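Local coordinates for sp1 protein (Swine acute diarrhea syndrome coronavirus, PDB 6LPA), which is the nsp1 of a porcine alphacoronavirus, a protein associated with effects on host cell proliferation and with immune evasion, which probably suppresses host gene expression, at residues A[10-15]-A[95-100]; A[16-21]-A[90-95]. All blocks are in the same frame, centred on the assembly; numbering follows the deposited sequence.

Contact 1 (A[10-15]-A[95-100])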
loop_
_atom_site.group_PDB
_atom_site.type_symbol
_atom_site.label_atom_id
_atom_site.label_comp_id
_atom_site.label_asym_id
_atom_site.label_seq_id
_atom_site.Cartn_x
_atom_site.Cartn_y
_atom_site.Cartn_z
ATOM N N VAL A 10 -16.347 2.920 14.572
ATOM C CA VAL A 10 -15.156 3.629 15.025
ATOM C C VAL A 10 -14.774 3.122 16.406
ATOM O O VAL A 10 -15.596 3.127 17.330
ATOM C CB VAL A 10 -15.398 5.141 15.048
ATOM C CG1 VAL A 10 -14.188 5.857 15.675
ATOM C CG2 VAL A 10 -15.707 5.635 13.634
ATOM N N ALA A 11 -13.520 2.692 16.550
ATOM C CA ALA A 11 -13.090 2.076 17.793
ATOM C C ALA A 11 -13.214 3.067 18.942
ATOM O O ALA A 11 -12.949 4.259 18.779
ATOM C CB ALA A 11 -11.651 1.582 17.652
ATOM N N SER A 12 -13.648 2.569 20.110
ATOM C CA SER A 12 -13.775 3.436 21.274
ATOM C C SER A 12 -13.142 2.850 22.535
ATOM O O SER A 12 -13.242 3.472 23.598
ATOM C CB SER A 12 -15.250 3.769 21.562
ATOM O OG SER A 12 -15.983 2.583 21.727
ATOM N N ASP A 13 -12.500 1.688 22.467
ATOM C CA ASP A 13 -11.863 1.119 23.645
ATOM C C ASP A 13 -10.507 1.776 23.932
ATOM O O ASP A 13 -9.837 2.309 23.040
ATOM C CB ASP A 13 -11.631 -0.382 23.475
ATOM C CG ASP A 13 -12.845 -1.198 23.782
ATOM O OD1 ASP A 13 -13.745 -0.685 24.482
ATOM O OD2 ASP A 13 -12.885 -2.361 23.329
ATOM N N GLN A 14 -10.100 1.691 25.206
ATOM C CA GLN A 14 -8.739 2.059 25.603
ATOM C C GLN A 14 -7.686 1.296 24.806
ATOM O O GLN A 14 -6.655 1.861 24.415
ATOM C CB GLN A 14 -8.537 1.767 27.087
ATOM C CG GLN A 14 -8.613 2.958 27.954
ATOM C CD GLN A 14 -7.452 3.901 27.757
ATOM O OE1 GLN A 14 -6.592 3.721 26.872
ATOM N NE2 GLN A 14 -7.438 4.938 28.561
ATOM N N GLU A 15 -7.902 0.000 24.610
ATOM C CA GLU A 15 -7.016 -0.840 23.822
ATOM C C GLU A 15 -7.839 -1.557 22.767
ATOM O O GLU A 15 -8.986 -1.942 23.015
ATOM C CB GLU A 15 -6.257 -1.866 24.698
ATOM C CG GLU A 15 -4.828 -1.441 25.027
ATOM C CD GLU A 15 -3.896 -2.625 25.278
ATOM O OE1 GLU A 15 -2.664 -2.405 25.329
ATOM O OE2 GLU A 15 -4.397 -3.765 25.425
ATOM N N ASN A 95 -15.056 -2.473 21.169
ATOM C CA ASN A 95 -16.216 -1.610 21.343
ATOM C C ASN A 95 -16.068 -0.400 20.436
ATOM O O ASN A 95 -14.957 0.032 20.115
ATOM C CB ASN A 95 -16.369 -1.158 22.802
ATOM C CG ASN A 95 -16.578 -2.330 23.761
ATOM O OD1 ASN A 95 -17.325 -3.261 23.460
ATOM N ND2 ASN A 95 -15.923 -2.284 24.919
ATOM N N TYR A 96 -17.204 0.146 20.024
ATOM C CA TYR A 96 -17.219 1.100 18.931
ATOM C C TYR A 96 -18.381 2.049 19.133
ATOM O O TYR A 96 -19.273 1.807 19.950
ATOM C CB TYR A 96 -17.362 0.401 17.570
ATOM C CG TYR A 96 -18.652 -0.395 17.455
ATOM C CD1 TYR A 96 -18.743 -1.675 17.992
ATOM C CD2 TYR A 96 -19.787 0.136 16.828
ATOM C CE1 TYR A 96 -19.913 -2.408 17.911
ATOM C CE2 TYR A 96 -20.982 -0.605 16.737
ATOM C CZ TYR A 96 -21.029 -1.875 17.286
ATOM O OH TYR A 96 -22.172 -2.642 17.223
ATOM N N VAL A 97 -18.344 3.135 18.370
ATOM C CA VAL A 97 -19.480 4.010 18.137
ATOM C C VAL A 97 -19.614 4.166 16.625
ATOM O O VAL A 97 -18.617 4.204 15.894
ATOM C CB VAL A 97 -19.312 5.388 18.830
ATOM C CG1 VAL A 97 -19.183 5.229 20.349
ATOM C CG2 VAL A 97 -18.117 6.146 18.271
ATOM N N LEU A 98 -20.853 4.254 16.155
ATOM C CA LEU A 98 -21.108 4.365 14.723
ATOM C C LEU A 98 -20.947 5.803 14.257
ATOM O O LEU A 98 -21.387 6.739 14.934
ATOM C CB LEU A 98 -22.510 3.846 14.404
ATOM C CG LEU A 98 -22.692 2.361 14.718
ATOM C CD1 LEU A 98 -24.134 1.865 14.470
ATOM C CD2 LEU A 98 -21.694 1.553 13.903
ATOM N N GLU A 99 -20.290 5.981 13.104
ATOM C CA GLU A 99 -20.014 7.301 12.551
ATOM C C GLU A 99 -20.070 7.250 11.032
ATOM O O GLU A 99 -19.881 6.199 10.416
ATOM C CB GLU A 99 -18.638 7.850 12.970
ATOM C CG GLU A 99 -18.304 7.774 14.442
ATOM C CD GLU A 99 -19.075 8.773 15.252
ATOM O OE1 GLU A 99 -19.889 9.509 14.650
ATOM O OE2 GLU A 99 -18.861 8.830 16.481
ATOM N N GLU A 100 -20.271 8.427 10.437
ATOM C CA GLU A 100 -20.551 8.576 9.016
ATOM C C GLU A 100 -19.330 9.097 8.274
ATOM O O GLU A 100 -18.765 10.129 8.648
ATOM C CB GLU A 100 -21.732 9.523 8.804
ATOM C CG GLU A 100 -22.639 9.080 7.699
ATOM C CD GLU A 100 -23.550 7.937 8.109
ATOM O OE1 GLU A 100 -23.395 7.409 9.237
ATOM O OE2 GLU A 100 -24.434 7.574 7.293
#
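Asp13 holds Asn95 through both carboxylate oxygens. OD1 of Asp13 accepts from ND2 of Asn95 at 2.7 Å, using its syn lone pair. OD2 of Asp13 accepts from the backbone N of Asn95 at 3.1 Å, and that donor sits well above the carboxylate plane. The carboxylate and amide planes are turned 81° apart, close to perpendicular. Chi1 of -61° puts CG of Asn95 beside its own backbone N, and ND2 reaches the same carboxylate that the N-H meets. One aspartate thus fixes both the backbone and the side chain of the residue that leads into strand 96-104.

Next along, the N of Ser12 donates to the O of Asn95 at 2.9 Å. The strands then pair in antiparallel fashion. Val10 and Val97 are a hydrogen-bonded pair, with N to O bonds in both directions. Ala11 and Tyr96 are a non-hydrogen-bonded pair, and their side chains diverge. Val10 carries the apolar part. Its CG2, anti to the carbonyl carbon, meets CG of Glu99 at 3.5 Å, and the two side chains cross at about a right angle. CB of Val10 lies 4.3 Å from CG2 of Val97, on the same face. Strand 6-11 thus pairs antiparallel with 96-104, and a backbone bond from Ala11 to Phe44 brings it against strand 42-46, consistent with the irregular six-stranded barrel of alphacoronavirus nsp1.

Contact 2 (A[16-21]-A[90-95])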
loop_
_atom_site.group_PDB
_atom_site.type_symbol
_atom_site.label_atom_id
_atom_site.label_comp_id
_atom_site.label_asym_id
_atom_site.label_seq_id
_atom_site.Cartn_x
_atom_site.Cartn_y
_atom_site.Cartn_z
ATOM N N ILE A 16 -7.252 -1.727 21.591
ATOM C CA ILE A 16 -7.929 -2.307 20.440
ATOM C C ILE A 16 -7.138 -3.549 20.078
ATOM O O ILE A 16 -6.008 -3.449 19.585
ATOM C CB ILE A 16 -8.009 -1.320 19.259
ATOM C CG1 ILE A 16 -8.992 -0.186 19.561
ATOM C CG2 ILE A 16 -8.438 -1.997 17.964
ATOM C CD1 ILE A 16 -8.614 1.134 18.837
ATOM N N SER A 17 -7.696 -4.718 20.364
ATOM C CA SER A 17 -7.095 -5.944 19.862
ATOM C C SER A 17 -7.547 -6.178 18.421
ATOM O O SER A 17 -8.748 -6.137 18.128
ATOM C CB SER A 17 -7.481 -7.128 20.740
ATOM O OG SER A 17 -7.058 -8.317 20.108
ATOM N N ALA A 18 -6.590 -6.403 17.519
ATOM C CA ALA A 18 -6.876 -6.416 16.093
ATOM C C ALA A 18 -5.878 -7.323 15.388
ATOM O O ALA A 18 -4.981 -7.898 16.007
ATOM C CB ALA A 18 -6.836 -4.998 15.514
ATOM N N HIS A 19 -6.036 -7.440 14.075
ATOM C CA HIS A 19 -5.080 -8.200 13.285
ATOM C C HIS A 19 -5.114 -7.712 11.846
ATOM O O HIS A 19 -6.120 -7.159 11.391
ATOM C CB HIS A 19 -5.365 -9.707 13.343
ATOM C CG HIS A 19 -6.696 -10.101 12.791
ATOM N ND1 HIS A 19 -6.869 -10.524 11.489
ATOM C CD2 HIS A 19 -7.921 -10.146 13.366
ATOM C CE1 HIS A 19 -8.145 -10.803 11.283
ATOM N NE2 HIS A 19 -8.804 -10.590 12.409
ATOM N N GLY A 20 -3.996 -7.919 11.139
ATOM C CA GLY A 20 -3.913 -7.700 9.708
ATOM C C GLY A 20 -3.464 -8.949 8.969
ATOM O O GLY A 20 -3.508 -10.050 9.530
ATOM N N TYR A 21 -3.019 -8.796 7.724
ATOM C CA TYR A 21 -2.734 -9.915 6.838
ATOM C C TYR A 21 -1.309 -9.828 6.292
ATOM O O TYR A 21 -0.795 -8.730 6.068
ATOM C CB TYR A 21 -3.751 -9.957 5.686
ATOM C CG TYR A 21 -5.174 -10.030 6.210
ATOM C CD1 TYR A 21 -5.631 -11.162 6.870
ATOM C CD2 TYR A 21 -6.044 -8.952 6.091
ATOM C CE1 TYR A 21 -6.919 -11.224 7.381
ATOM C CE2 TYR A 21 -7.341 -9.012 6.593
ATOM C CZ TYR A 21 -7.767 -10.147 7.238
ATOM O OH TYR A 21 -9.053 -10.215 7.732
ATOM N N ILE A 90 -9.440 -1.940 10.346
ATOM C CA ILE A 90 -8.652 -3.084 10.784
ATOM C C ILE A 90 -9.587 -4.111 11.399
ATOM O O ILE A 90 -10.410 -3.758 12.264
ATOM C CB ILE A 90 -7.578 -2.672 11.811
ATOM C CG1 ILE A 90 -6.884 -1.363 11.389
ATOM C CG2 ILE A 90 -6.590 -3.807 12.016
ATOM C CD1 ILE A 90 -5.945 -0.767 12.447
ATOM N N PRO A 91 -9.465 -5.384 11.029
ATOM C CA PRO A 91 -10.297 -6.419 11.664
ATOM C C PRO A 91 -10.117 -6.383 13.172
ATOM O O PRO A 91 -8.997 -6.466 13.689
ATOM C CB PRO A 91 -9.781 -7.723 11.038
ATOM C CG PRO A 91 -9.233 -7.301 9.698
ATOM C CD PRO A 91 -8.611 -5.934 9.960
ATOM N N SER A 92 -11.233 -6.204 13.875
ATOM C CA SER A 92 -11.224 -6.071 15.323
ATOM C C SER A 92 -12.645 -6.214 15.843
ATOM O O SER A 92 -13.603 -5.801 15.182
ATOM C CB SER A 92 -10.646 -4.716 15.757
ATOM O OG SER A 92 -10.820 -4.558 17.148
ATOM N N ASN A 93 -12.764 -6.787 17.038
ATOM C CA ASN A 93 -14.024 -6.864 17.764
ATOM C C ASN A 93 -14.128 -5.831 18.892
ATOM O O ASN A 93 -14.885 -6.045 19.844
ATOM C CB ASN A 93 -14.212 -8.281 18.318
ATOM C CG ASN A 93 -14.498 -9.310 17.220
ATOM O OD1 ASN A 93 -15.249 -9.040 16.282
ATOM N ND2 ASN A 93 -13.868 -10.482 17.320
ATOM N N SER A 94 -13.393 -4.718 18.813
ATOM C CA SER A 94 -13.432 -3.744 19.901
ATOM C C SER A 94 -14.800 -3.066 19.998
ATOM O O SER A 94 -15.597 -3.062 19.049
ATOM C CB SER A 94 -12.367 -2.669 19.706
ATOM O OG SER A 94 -12.843 -1.686 18.817
ATOM N N ASN A 95 -15.056 -2.473 21.169
ATOM C CA ASN A 95 -16.216 -1.610 21.343
ATOM C C ASN A 95 -16.068 -0.400 20.436
ATOM O O ASN A 95 -14.957 0.032 20.115
ATOM C CB ASN A 95 -16.369 -1.158 22.802
ATOM C CG ASN A 95 -16.578 -2.330 23.761
ATOM O OD1 ASN A 95 -17.325 -3.261 23.460
ATOM N ND2 ASN A 95 -15.923 -2.284 24.919
#
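Ser92 reaches across to Ser17 with its hydroxyl: OG of Ser92 donates to the carbonyl O of Ser17 at 2.8 Å, from a position tilted off the carbonyl plane. Chi1 of 172° stands OG beside the carbonyl carbon of Ser92, where it meets both the O of Ser17 and the N of Ser94. From that N, two residues on, OG accepts at 3.1 Å, which makes an ST turn. It therefore grips its own loop and the facing chain at once. The second bond across is from backbone to backbone: N of His19 to O of Pro91, 3.1 Å.

The ring contacts centre on Pro91. Its CB sits over one face of the His19 imidazole, 3.6 Å from the ring centroid and offset toward the rim. This is a CH-pi contact, with NE2 and CE1 of His19 nearest. The histidine and proline side chains cross at about a right angle. CG of Pro91 also meets OH of Tyr21 at 3.5 Å, in an oblique approach. The proline thus touches both aromatic side chains.

Smaller van der Waals contacts complete the join. CB of Ala18 points at 90-95 and meets CG2 of Ile90 at 3.7 Å. The CG2 methyl of Ile16 lies 3.6 Å from the hydroxyl oxygen OG of Ser92. Beyond the two segments, Ile90 and Pro91 touch strand 42-46, while Ile16 and Ala18 bond through their backbones to Ile52 and Ile54.

The chemistry is mixed. Apolar groups make up much of the buried interface, and the hydroxyl of the buried Ser92 both donates and accepts, so it is satisfied as a donor and has one accepted bond.

In the fold
Contact 1 and contact 2 have centres 11 Å apart and share Asn95. Two connections join them. Residues 12-15 lead from strand 6-11 to strand 16-17, and the loop of residues 92-95 leads from strand 85-91 to strand 96-104. In sequence, 16-21 and 90-95 fall within the span from 10-15 to 95-100, with Asn95 common to both at the end. The contacts also touch directly. CB of Ala11 packs 3.3 Å from CD1 of Ile16 and 3.7 Å from OG of Ser94. Asp13 adds a touch on Ser94. Contact 1 lies at the surface, whereas contact 2 is buried. Both reach the six-stranded sheet, and contact 2 also brings in the small parallel sheet of 16-17 and 53-54.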